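Local coordinates for protein halorhodopsin (Halobacterium salinarum, PDB 2JAF) that probably pumps chloride ions across the membrane of the halophilic archaeon, driven by light that its bound retinal absorbs, at residues Ala38-Ala43 / Leu71-Ser76. The protein carries 2 engineered substitutions. Numbering follows the deposited sequence. Where two conformers were deposited one is given.
Sequences ALAGIA and LVSISS. With PLM (palmitic acid), chain D.
One isoleucine branch provides most of what helix 58-82 brings to this contact: the CG1-CD1 arm of Ile-74 reaches past the methyl of Ala-40 and ends over the backbone of Gly-41, where CD1 lies 3.7 Å from Gly-41 N. The same CD1 sits 3.8 Å from Ala-40 C and 3.9 Å from Ala-40 CB, so its methyl rests on the peptide joining the two small residues. With CG1 anti to the carbonyl carbon (chi1 -63°) and the chain extended beyond it, the arm is carried to the neighbouring helix although the CB bond does not point straight at it. Segments 38-43 and 71-76 run antiparallel at 158°, their axes approaching to 8.9 Å, on the first two transmembrane helices of the seven-helix microbial rhodopsin fold. Were Ile-74 cut back to an alanine, the Ala-40 to Gly-41 peptide would probably lose its cover, and with it would go the packing on Ile-167 of a neighbouring subunit. Ala-40 CB also comes within 4.3 Å of Ser-73 OG, a loose contact. The Ser-73 hydroxyl is hydrogen-bonded to Tyr-243, and its side chain touches Lys-242 and lies about 6 Å from the bound retinal. In one of the two deposited conformers of Ser-75, its OG donates to O2 of a palmitic acid, 2.6 Å away, a bond that is therefore not certain.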
loop_
_atom_site.group_PDB
_atom_site.type_symbol
_atom_site.label_atom_id
_atom_site.label_comp_id
_atom_site.label_asym_id
_atom_site.label_seq_id
_atom_site.Cartn_x
_atom_site.Cartn_y
_atom_site.Cartn_z
ATOM N N ALA A 38 -19.824 -1.396 18.122
ATOM C CA ALA A 38 -19.852 -1.853 19.507
ATOM C C ALA A 38 -19.085 -3.161 19.690
ATOM O O ALA A 38 -18.265 -3.286 20.601
ATOM C CB ALA A 38 -21.288 -2.027 19.972
ATOM N N LEU A 39 -19.349 -4.137 18.829
ATOM C CA LEU A 39 -18.669 -5.423 18.953
ATOM C C LEU A 39 -17.165 -5.300 18.733
ATOM O O LEU A 39 -16.381 -5.938 19.434
ATOM C CB LEU A 39 -19.283 -6.448 17.987
ATOM C CG LEU A 39 -20.726 -6.852 18.316
ATOM C CD1 LEU A 39 -21.213 -7.927 17.342
ATOM C CD2 LEU A 39 -20.789 -7.372 19.754
ATOM N N ALA A 40 -16.755 -4.485 17.766
ATOM C CA ALA A 40 -15.332 -4.302 17.515
ATOM C C ALA A 40 -14.724 -3.583 18.725
ATOM O O ALA A 40 -13.582 -3.845 19.109
ATOM C CB ALA A 40 -15.120 -3.487 16.240
ATOM N N GLY A 41 -15.501 -2.686 19.327
ATOM C CA GLY A 41 -15.029 -1.963 20.498
ATOM C C GLY A 41 -14.827 -2.918 21.664
ATOM O O GLY A 41 -13.834 -2.842 22.382
ATOM N N ILE A 42 -15.779 -3.823 21.854
ATOM C CA ILE A 42 -15.687 -4.805 22.928
ATOM C C ILE A 42 -14.520 -5.765 22.688
ATOM O O ILE A 42 -13.805 -6.136 23.625
ATOM C CB ILE A 42 -17.006 -5.601 23.050
ATOM C CG1 ILE A 42 -18.132 -4.654 23.470
ATOM C CG2 ILE A 42 -16.858 -6.738 24.062
ATOM C CD1 ILE A 42 -19.486 -5.311 23.551
ATOM N N ALA A 43 -14.313 -6.162 21.435
ATOM C CA ALA A 43 -13.223 -7.076 21.106
ATOM C C ALA A 43 -11.877 -6.466 21.486
ATOM O O ALA A 43 -11.038 -7.123 22.109
ATOM C CB ALA A 43 -13.243 -7.410 19.612
ATOM N N LEU A 71 -9.349 -2.986 15.282
ATOM C CA LEU A 71 -9.053 -1.557 15.175
ATOM C C LEU A 71 -9.353 -1.086 13.750
ATOM O O LEU A 71 -9.989 -0.050 13.553
ATOM C CB LEU A 71 -7.590 -1.283 15.518
ATOM C CG LEU A 71 -7.265 -1.225 17.012
ATOM C CD1 LEU A 71 -5.759 -1.159 17.214
ATOM C CD2 LEU A 71 -7.949 -0.007 17.624
ATOM N N VAL A 72 -8.898 -1.854 12.763
ATOM C CA VAL A 72 -9.153 -1.511 11.361
ATOM C C VAL A 72 -10.652 -1.640 11.088
ATOM O O VAL A 72 -11.241 -0.843 10.345
ATOM C CB VAL A 72 -8.385 -2.455 10.401
ATOM C CG1 VAL A 72 -8.702 -2.096 8.933
ATOM C CG2 VAL A 72 -6.888 -2.354 10.666
ATOM N N SER A 73 -11.274 -2.646 11.696
ATOM C CA SER A 73 -12.705 -2.872 11.517
ATOM C C SER A 73 -13.534 -1.671 11.980
ATOM O O SER A 73 -14.426 -1.220 11.266
ATOM C CB SER A 73 -13.142 -4.123 12.286
ATOM O OG SER A 73 -14.512 -4.407 12.062
ATOM N N ILE A 74 -13.244 -1.148 13.171
ATOM C CA ILE A 74 -13.998 0.001 13.671
ATOM C C ILE A 74 -13.856 1.162 12.704
ATOM O O ILE A 74 -14.822 1.877 12.431
ATOM C CB ILE A 74 -13.513 0.468 15.061
ATOM C CG1 ILE A 74 -13.737 -0.635 16.088
ATOM C CG2 ILE A 74 -14.277 1.724 15.473
ATOM C CD1 ILE A 74 -13.335 -0.249 17.496
ATOM N N SER A 75 -12.645 1.347 12.189
ATOM C CA SER A 75 -12.374 2.417 11.235
ATOM C C SER A 75 -13.283 2.268 10.022
ATOM O O SER A 75 -13.837 3.246 9.524
ATOM C CB SER A 75 -10.917 2.363 10.776
ATOM O OG SER A 75 -10.689 3.258 9.700
ATOM N N SER A 76 -13.436 1.034 9.555
ATOM C CA SER A 76 -14.271 0.766 8.391
ATOM C C SER A 76 -15.721 1.165 8.645
ATOM O O SER A 76 -16.332 1.872 7.842
ATOM C CB SER A 76 -14.214 -0.715 8.019
ATOM O OG SER A 76 -15.018 -0.971 6.877
HETATM C C1 PLM D . -11.485 3.983 6.420
HETATM O O1 PLM D . -12.038 5.083 6.589
HETATM O O2 PLM D . -11.619 3.039 7.231
HETATM C C2 PLM D . -10.632 3.817 5.174
HETATM C C3 PLM D . -9.235 3.245 5.390
HETATM C C4 PLM D . -8.561 3.136 4.031
HETATM C C5 PLM D . -7.165 2.574 4.192
HETATM C C6 PLM D . -6.925 1.348 3.346
HETATM C C7 PLM D . -5.430 1.109 3.403
HETATM C C8 PLM D . -5.012 -0.098 2.596
HETATM C C9 PLM D . -3.511 -0.287 2.730
HETATM C CA PLM D . -3.035 -1.471 1.911
HETATM C CB PLM D . -1.667 -2.071 2.206
HETATM C CC PLM D . -1.448 -2.668 3.587
HETATM C CD PLM D . -0.049 -3.254 3.639
HETATM C CE PLM D . 0.230 -3.887 5.002
HETATM C CF PLM D . 1.707 -4.249 5.070
HETATM C CG PLM D . 2.038 -4.894 6.406
#